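Local coordinates for VAO-type flavoprotein oxidase VAO615 (Myceliophthora thermophila, PDB 6F72) that is a secreted flavoprotein, probably an oxidoreductase, that binds FAD bicovalently and reacts rapidly with oxygen when reduced, its substrate still unidentified, at residues V128-A133 / L171-L176; A195-G200 / L290-R295. All coordinates share one frame; numbering follows the deposited sequence.

Contact 1 (V128-A133 / L171-L176); sequences VNVTGA and LWMHNL. With NAG (2-acetamido-2-deoxy-beta-D-glucopyranose), chain D.
Trp172 sets its CB 3.3 Å from Val128 O, the same oxygen that accepts its backbone N-H. CG stands anti to the backbone N (chi1 -176°), and beyond it the six-membered ring meets Asn129: Trp172 CE3 comes 3.9 Å from Asn129 OD1 and nearly as close to its CB. One atom further, Trp172 CZ3 meets Asn129 CG and, 3.9 Å away, NAG C8, the acetyl methyl of the N-acetylglucosamine. CH2 approaches the same methyl, which lies at the ring edge near its plane. That sugar is bonded through C1 to ND2 of Asn129. Over one indole face sits Asn175 ND2, 3.3 Å above the plane and offset toward the rim, while giving a weak hydrogen bond to Asn129 OD1. An alanine in place of Trp172 would probably leave the sugar methyl without the indole edge it touches, and Asn175 ND2 without the face beneath it.

The strands pair in parallel within the FAD-binding PCMH-type domain, strand 169-172 lying between 126-129 and 150-153, and Val130 N continues the ladder to Trp172 O. Where the strands end, a water donates to Val130 O and to Trp172 O and accepts from Asn175 N. Further on, Leu176 CD1 packs on Val130 CG1 (3.9 Å), while Leu176 CD2 touches Thr131 O.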
ATOM      1  N   VAL A 128     -16.423 -10.593  -9.133  1.00 27.22           N
ATOM      2  CA  VAL A 128     -16.044 -12.001  -9.403  1.00 27.95           C
ATOM      3  C   VAL A 128     -15.274 -12.540  -8.201  1.00 28.26           C
ATOM      4  O   VAL A 128     -14.144 -12.111  -7.944  1.00 27.67           O
ATOM      5  CB  VAL A 128     -15.206 -12.167 -10.692  1.00 27.64           C
ATOM      6  CG1 VAL A 128     -14.854 -13.641 -10.924  1.00 28.00           C
ATOM      7  CG2 VAL A 128     -15.955 -11.618 -11.891  1.00 27.89           C
ATOM      8  N   ASN A 129     -15.892 -13.463  -7.465  1.00 29.52           N
ATOM      9  CA  ASN A 129     -15.270 -14.071  -6.297  1.00 30.25           C
ATOM     10  C   ASN A 129     -14.329 -15.175  -6.795  1.00 29.72           C
ATOM     11  O   ASN A 129     -14.698 -16.356  -6.838  1.00 29.94           O
ATOM     12  CB  ASN A 129     -16.348 -14.577  -5.328  1.00 33.07           C
ATOM     13  CG  ASN A 129     -15.784 -15.303  -4.116  1.00 35.55           C
ATOM     14  OD1 ASN A 129     -14.568 -15.321  -3.870  1.00 34.59           O
ATOM     15  ND2 ASN A 129     -16.690 -15.912  -3.344  1.00 39.05           N
ATOM     16  N   VAL A 130     -13.104 -14.762  -7.159  1.00 28.29           N
ATOM     17  CA  VAL A 130     -12.151 -15.607  -7.898  1.00 27.69           C
ATOM     18  C   VAL A 130     -11.671 -16.797  -7.068  1.00 27.54           C
ATOM     19  O   VAL A 130     -11.245 -16.647  -5.918  1.00 27.28           O
ATOM     20  CB  VAL A 130     -10.956 -14.784  -8.453  1.00 27.01           C
ATOM     21  CG1 VAL A 130      -9.898 -15.681  -9.099  1.00 27.04           C
ATOM     22  CG2 VAL A 130     -11.433 -13.737  -9.458  1.00 26.80           C
ATOM     23  N   THR A 131     -11.768 -17.986  -7.662  1.00 27.58           N
ATOM     24  CA  THR A 131     -11.314 -19.205  -7.008  1.00 27.56           C
ATOM     25  C   THR A 131     -10.066 -19.783  -7.689  1.00 27.26           C
ATOM     26  O   THR A 131      -9.444 -20.684  -7.138  1.00 27.52           O
ATOM     27  CB  THR A 131     -12.407 -20.282  -6.966  1.00 28.33           C
ATOM     28  OG1 THR A 131     -12.793 -20.614  -8.303  1.00 28.58           O
ATOM     29  CG2 THR A 131     -13.614 -19.807  -6.190  1.00 28.51           C
ATOM     30  N   GLY A 132      -9.710 -19.254  -8.864  1.00 26.67           N
ATOM     31  CA  GLY A 132      -8.557 -19.721  -9.651  1.00 26.33           C
ATOM     32  C   GLY A 132      -8.530 -19.054 -11.017  1.00 25.99           C
ATOM     33  O   GLY A 132      -9.320 -18.141 -11.291  1.00 25.79           O
ATOM     34  N   ALA A 133      -7.641 -19.538 -11.883  1.00 25.91           N
ATOM     35  CA  ALA A 133      -7.378 -18.947 -13.209  1.00 25.67           C
ATOM     36  C   ALA A 133      -8.597 -18.923 -14.131  1.00 26.06           C
ATOM     37  O   ALA A 133      -8.775 -17.991 -14.915  1.00 25.95           O
ATOM     38  CB  ALA A 133      -6.221 -19.677 -13.895  1.00 25.79           C
ATOM     39  N   LEU A 171     -12.434  -8.134 -10.310  1.00 23.44           N
ATOM     40  CA  LEU A 171     -11.797  -9.409 -10.026  1.00 23.37           C
ATOM     41  C   LEU A 171     -11.343  -9.349  -8.590  1.00 23.03           C
ATOM     42  O   LEU A 171     -10.391  -8.642  -8.241  1.00 22.48           O
ATOM     43  CB  LEU A 171     -10.638  -9.689 -10.986  1.00 23.16           C
ATOM     44  CG  LEU A 171     -11.012  -9.608 -12.468  1.00 23.55           C
ATOM     45  CD1 LEU A 171      -9.782  -9.622 -13.354  1.00 23.29           C
ATOM     46  CD2 LEU A 171     -11.985 -10.721 -12.840  1.00 24.30           C
ATOM     47  N   TRP A 172     -12.075 -10.066  -7.750  1.00 23.34           N
ATOM     48  CA  TRP A 172     -11.872  -9.995  -6.318  1.00 23.20           C
ATOM     49  C   TRP A 172     -10.992 -11.155  -5.916  1.00 23.03           C
ATOM     50  O   TRP A 172     -11.424 -12.297  -5.957  1.00 23.53           O
ATOM     51  CB  TRP A 172     -13.224 -10.001  -5.584  1.00 23.81           C
ATOM     52  CG  TRP A 172     -13.164  -9.842  -4.093  1.00 23.85           C
ATOM     53  CD1 TRP A 172     -12.366  -8.988  -3.395  1.00 23.45           C
ATOM     54  CD2 TRP A 172     -13.974 -10.517  -3.117  1.00 24.47           C
ATOM     55  NE1 TRP A 172     -12.602  -9.097  -2.047  1.00 23.65           N
ATOM     56  CE2 TRP A 172     -13.591 -10.021  -1.843  1.00 24.30           C
ATOM     57  CE3 TRP A 172     -14.983 -11.494  -3.191  1.00 25.18           C
ATOM     58  CZ2 TRP A 172     -14.175 -10.471  -0.645  1.00 24.77           C
ATOM     59  CZ3 TRP A 172     -15.571 -11.945  -1.991  1.00 25.68           C
ATOM     60  CH2 TRP A 172     -15.153 -11.428  -0.735  1.00 25.44           C
ATOM     61  N   MET A 173      -9.767 -10.830  -5.513  1.00 22.40           N
ATOM     62  CA  MET A 173      -8.673 -11.786  -5.319  1.00 22.25           C
ATOM     63  C   MET A 173      -8.476 -12.181  -3.868  1.00 22.27           C
ATOM     64  O   MET A 173      -7.639 -13.046  -3.571  1.00 22.26           O
ATOM     65  CB  MET A 173      -7.339 -11.178  -5.826  1.00 21.66           C
ATOM     66  CG  MET A 173      -7.429 -10.502  -7.181  1.00 21.62           C
ATOM     67  SD  MET A 173      -8.179 -11.547  -8.452  1.00 22.23           S
ATOM     68  CE  MET A 173      -6.835 -12.691  -8.696  1.00 22.09           C
ATOM     69  N   HIS A 174      -9.248 -11.548  -2.988  1.00 22.36           N
ATOM     70  CA  HIS A 174      -9.147 -11.670  -1.524  1.00 22.50           C
ATOM     71  C   HIS A 174      -9.094 -13.087  -0.960  1.00 22.94           C
ATOM     72  O   HIS A 174      -8.441 -13.325   0.062  1.00 22.89           O
ATOM     73  CB  HIS A 174     -10.318 -10.905  -0.874  1.00 22.72           C
ATOM     74  CG  HIS A 174     -10.397 -11.032   0.618  1.00 22.90           C
ATOM     75  ND1 HIS A 174      -9.360 -10.678   1.455  1.00 22.61           N
ATOM     76  CD2 HIS A 174     -11.403 -11.448   1.423  1.00 23.43           C
ATOM     77  CE1 HIS A 174      -9.714 -10.895   2.710  1.00 22.99           C
ATOM     78  NE2 HIS A 174     -10.954 -11.354   2.718  1.00 23.46           N
ATOM     79  N   ASN A 175      -9.775 -14.016  -1.629  1.00 23.50           N
ATOM     80  CA  ASN A 175      -9.969 -15.357  -1.098  1.00 24.11           C
ATOM     81  C   ASN A 175      -8.965 -16.381  -1.622  1.00 24.20           C
ATOM     82  O   ASN A 175      -9.072 -17.552  -1.304  1.00 24.66           O
ATOM     83  CB  ASN A 175     -11.385 -15.826  -1.372  1.00 24.86           C
ATOM     84  CG  ASN A 175     -12.413 -14.932  -0.745  1.00 25.00           C
ATOM     85  OD1 ASN A 175     -12.446 -14.775   0.476  1.00 25.13           O
ATOM     86  ND2 ASN A 175     -13.246 -14.321  -1.579  1.00 25.05           N
ATOM     87  N   LEU A 176      -7.983 -15.925  -2.403  1.00 23.75           N
ATOM     88  CA  LEU A 176      -6.922 -16.803  -2.885  1.00 23.78           C
ATOM     89  C   LEU A 176      -5.858 -16.834  -1.800  1.00 23.70           C
ATOM     90  O   LEU A 176      -4.888 -16.081  -1.851  1.00 23.19           O
ATOM     91  CB  LEU A 176      -6.391 -16.317  -4.243  1.00 23.30           C
ATOM     92  CG  LEU A 176      -7.413 -16.430  -5.388  1.00 23.60           C
ATOM     93  CD1 LEU A 176      -6.907 -15.753  -6.642  1.00 23.20           C
ATOM     94  CD2 LEU A 176      -7.841 -17.870  -5.699  1.00 24.30           C
TER
HETATM   95  C1  NAG D   1     -16.390 -16.679  -2.161  1.00 26.09           C
HETATM   96  C2  NAG D   1     -17.321 -16.712  -0.937  1.00 30.65           C
HETATM   97  C3  NAG D   1     -16.727 -17.608   0.153  1.00 32.80           C
HETATM   98  C4  NAG D   1     -16.434 -19.025  -0.364  1.00 34.83           C
HETATM   99  C5  NAG D   1     -15.504 -18.902  -1.577  1.00 32.33           C
HETATM  100  C6  NAG D   1     -15.167 -20.251  -2.218  1.00 33.20           C
HETATM  101  C7  NAG D   1     -18.605 -14.605  -0.731  1.00 31.53           C
HETATM  102  C8  NAG D   1     -18.666 -13.291  -0.011  1.00 31.07           C
HETATM  103  N2  NAG D   1     -17.581 -15.391  -0.380  1.00 31.26           N
HETATM  104  O3  NAG D   1     -17.596 -17.650   1.291  1.00 32.82           O
HETATM  105  O4  NAG D   1     -15.770 -19.785   0.654  1.00 42.10           O
HETATM  106  O5  NAG D   1     -16.076 -18.030  -2.571  1.00 29.10           O
HETATM  107  O6  NAG D   1     -16.252 -20.706  -3.038  1.00 33.68           O
HETATM  108  O7  NAG D   1     -19.432 -14.907  -1.581  1.00 31.78           O
HETATM  109  O   HOH W   1     -11.074 -14.390  -4.335  1.00 26.04           O

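Contact 2 (A195-G200 / L290-R295); sequences AKLGAG and LSMTAR
Ala195 and Ala294 form a hydrogen-bonded antiparallel pair that uses the backbone N-H and carbonyl of each. Ala195 N gives a nearly straight bond to Ala294 O (2.8 Å, 167° at the hydrogen), and Ala294 N returns one to Ala195 O from a position tilted out of the carbonyl plane. Two residues on, Leu197 and Met292 repeat the pattern, with Leu197 N 2.8 Å from Met292 O and nearly in line with that carbonyl. Several of the acceptors take CA-H groups as well: Met292 O meets Lys196 CA, and Leu197 O meets Ser291 CA. The fifth bond is different. Ala199 N reaches Leu290 O at 2.8 Å but stands 51° out of the carbonyl plane, where segment 195-200 has left the strand and Ala199 touches the FAD. At this end Leu290 and Ser291 both face Glu255, a classic beta bulge.

On the face of Lys196, Ser291 and Thr293, the extended lysine chain passes both hydroxyls before its end leads away. Lys196 CG lies 3.6 Å from Thr293 OG1, and its CE equally far from Ser291 OG. The serine hydroxyl, turned between its backbone N and carbonyl carbon (chi1 77°), is hydrogen-bonded to Glu255 OE1.

Strand 193-198 lies between 179-186 and 288-298 in the antiparallel sheet: Lys196 and Gly198 bond by their backbones to Lys180 and Ser178, while strand 251-257 pairs with 288-298. Helix 227-233 covers the face of Leu197 and Met292.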
ATOM      1  N   ALA A 195       8.344 -18.996   0.011  1.00 24.40           N
ATOM      2  CA  ALA A 195       6.921 -19.180   0.242  1.00 24.30           C
ATOM      3  C   ALA A 195       6.161 -18.795  -1.022  1.00 23.89           C
ATOM      4  O   ALA A 195       6.360 -17.708  -1.569  1.00 23.47           O
ATOM      5  CB  ALA A 195       6.470 -18.344   1.426  1.00 24.11           C
ATOM      6  N   LYS A 196       5.327 -19.712  -1.508  1.00 24.13           N
ATOM      7  CA  LYS A 196       4.380 -19.396  -2.566  1.00 23.86           C
ATOM      8  C   LYS A 196       3.081 -18.968  -1.880  1.00 23.64           C
ATOM      9  O   LYS A 196       2.562 -19.686  -1.018  1.00 24.01           O
ATOM     10  CB  LYS A 196       4.163 -20.600  -3.476  1.00 24.40           C
ATOM     11  CG  LYS A 196       3.299 -20.304  -4.690  1.00 24.42           C
ATOM     12  CD  LYS A 196       3.173 -21.530  -5.578  1.00 25.11           C
ATOM     13  CE  LYS A 196       1.948 -21.425  -6.467  1.00 25.27           C
ATOM     14  NZ  LYS A 196       1.830 -22.612  -7.354  1.00 26.00           N
ATOM     15  N   LEU A 197       2.580 -17.790  -2.244  1.00 23.06           N
ATOM     16  CA  LEU A 197       1.415 -17.215  -1.571  1.00 22.80           C
ATOM     17  C   LEU A 197       0.349 -16.794  -2.561  1.00 22.54           C
ATOM     18  O   LEU A 197       0.645 -16.101  -3.531  1.00 22.14           O
ATOM     19  CB  LEU A 197       1.826 -16.007  -0.710  1.00 22.47           C
ATOM     20  CG  LEU A 197       2.946 -16.088   0.335  1.00 22.59           C
ATOM     21  CD1 LEU A 197       3.202 -14.705   0.926  1.00 22.29           C
ATOM     22  CD2 LEU A 197       2.652 -17.098   1.440  1.00 23.09           C
ATOM     23  N   GLY A 198      -0.898 -17.209  -2.306  1.00 22.71           N
ATOM     24  CA  GLY A 198      -2.022 -16.816  -3.158  1.00 22.60           C
ATOM     25  C   GLY A 198      -2.252 -15.305  -3.112  1.00 22.06           C
ATOM     26  O   GLY A 198      -1.867 -14.642  -2.143  1.00 21.79           O
ATOM     27  N   ALA A 199      -2.877 -14.769  -4.160  1.00 21.93           N
ATOM     28  CA  ALA A 199      -3.042 -13.328  -4.352  1.00 21.59           C
ATOM     29  C   ALA A 199      -3.760 -12.563  -3.223  1.00 21.53           C
ATOM     30  O   ALA A 199      -3.552 -11.358  -3.067  1.00 21.25           O
ATOM     31  CB  ALA A 199      -3.708 -13.059  -5.689  1.00 21.69           C
ATOM     32  N   GLY A 200      -4.579 -13.266  -2.442  1.00 21.92           N
ATOM     33  CA  GLY A 200      -5.329 -12.665  -1.335  1.00 22.07           C
ATOM     34  C   GLY A 200      -4.644 -12.757   0.018  1.00 22.18           C
ATOM     35  O   GLY A 200      -5.191 -12.288   1.008  1.00 22.21           O
ATOM     36  N   LEU A 290      -2.221 -14.273  -9.609  1.00 20.65           N
ATOM     37  CA  LEU A 290      -2.854 -15.345  -8.831  1.00 21.15           C
ATOM     38  C   LEU A 290      -2.038 -15.758  -7.617  1.00 21.18           C
ATOM     39  O   LEU A 290      -2.580 -16.182  -6.602  1.00 21.31           O
ATOM     40  CB  LEU A 290      -3.131 -16.554  -9.720  1.00 21.72           C
ATOM     41  CG  LEU A 290      -4.058 -16.382 -10.927  1.00 22.01           C
ATOM     42  CD1 LEU A 290      -3.931 -17.613 -11.812  1.00 22.59           C
ATOM     43  CD2 LEU A 290      -5.509 -16.183 -10.509  1.00 22.19           C
ATOM     44  N   SER A 291      -0.717 -15.643  -7.732  1.00 21.21           N
ATOM     45  CA  SER A 291       0.180 -15.914  -6.619  1.00 21.38           C
ATOM     46  C   SER A 291       1.526 -15.295  -6.917  1.00 21.32           C
ATOM     47  O   SER A 291       1.811 -14.931  -8.067  1.00 21.25           O
ATOM     48  CB  SER A 291       0.338 -17.433  -6.386  1.00 21.89           C
ATOM     49  OG  SER A 291       1.208 -18.023  -7.341  1.00 22.08           O
ATOM     50  N   MET A 292       2.337 -15.177  -5.867  1.00 21.54           N
ATOM     51  CA  MET A 292       3.764 -14.889  -5.994  1.00 21.68           C
ATOM     52  C   MET A 292       4.553 -15.921  -5.204  1.00 22.10           C
ATOM     53  O   MET A 292       4.057 -16.500  -4.235  1.00 22.38           O
ATOM     54  CB  MET A 292       4.083 -13.459  -5.511  1.00 21.41           C
ATOM     55  CG  MET A 292       4.120 -13.253  -4.004  1.00 21.48           C
ATOM     56  SD  MET A 292       4.697 -11.603  -3.566  1.00 21.42           S
ATOM     57  CE  MET A 292       5.013 -11.829  -1.811  1.00 21.47           C
ATOM     58  N   THR A 293       5.773 -16.179  -5.646  1.00 22.40           N
ATOM     59  CA  THR A 293       6.706 -16.944  -4.852  1.00 22.80           C
ATOM     60  C   THR A 293       7.772 -15.951  -4.428  1.00 22.62           C
ATOM     61  O   THR A 293       8.255 -15.163  -5.248  1.00 22.36           O
ATOM     62  CB  THR A 293       7.274 -18.105  -5.665  1.00 23.34           C
ATOM     63  OG1 THR A 293       6.175 -18.854  -6.184  1.00 23.68           O
ATOM     64  CG2 THR A 293       8.164 -19.011  -4.802  1.00 23.79           C
ATOM     65  N   ALA A 294       8.104 -15.973  -3.141  1.00 22.79           N
ATOM     66  CA  ALA A 294       9.051 -15.019  -2.586  1.00 22.81           C
ATOM     67  C   ALA A 294       9.964 -15.659  -1.569  1.00 23.33           C
ATOM     68  O   ALA A 294       9.588 -16.618  -0.881  1.00 23.62           O
ATOM     69  CB  ALA A 294       8.324 -13.840  -1.965  1.00 22.52           C
ATOM     70  N   ARG A 295      11.162 -15.093  -1.488  1.00 24.80           N
ATOM     71  CA  ARG A 295      12.172 -15.443  -0.500  1.00 25.24           C
ATOM     72  C   ARG A 295      11.659 -15.401   0.941  1.00 25.11           C
ATOM     73  O   ARG A 295      10.945 -14.486   1.333  1.00 24.55           O
ATOM     74  CB  ARG A 295      13.394 -14.518  -0.642  1.00 25.21           C
ATOM     75  CG  ARG A 295      13.936 -14.410  -2.063  1.00 25.47           C
ATOM     76  CD  ARG A 295      15.304 -13.721  -2.147  1.00 25.75           C
ATOM     77  NE  ARG A 295      15.298 -12.330  -1.698  1.00 25.26           N
ATOM     78  CZ  ARG A 295      16.292 -11.455  -1.886  1.00 25.50           C
ATOM     79  NH1 ARG A 295      17.408 -11.812  -2.539  1.00 26.16           N
ATOM     80  NH2 ARG A 295      16.171 -10.213  -1.418  1.00 24.97           N
TER

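Going from the N terminus, contact 1 closes first: between its segments the chain runs through helix 133-146 and strand 150-153 and past His157, one of the two flavin-linked residues. Strand 179-186 then leads into 193-198, and contact 2 closes a longer loop of 89 residues that holds helices 203-212 and 227-233 and the other link, Cys222. The two loops lie in series, neither nested nor crossed. Their contacts still meet: Leu176 O is 2.9 Å from Gly200 N, a probable hydrogen bond, and Ala133 CB packs on Leu290 CD1. The small mixed sheet is thereby joined to the antiparallel one, with Met173 and Ala199, one from each contact, both touching FAD.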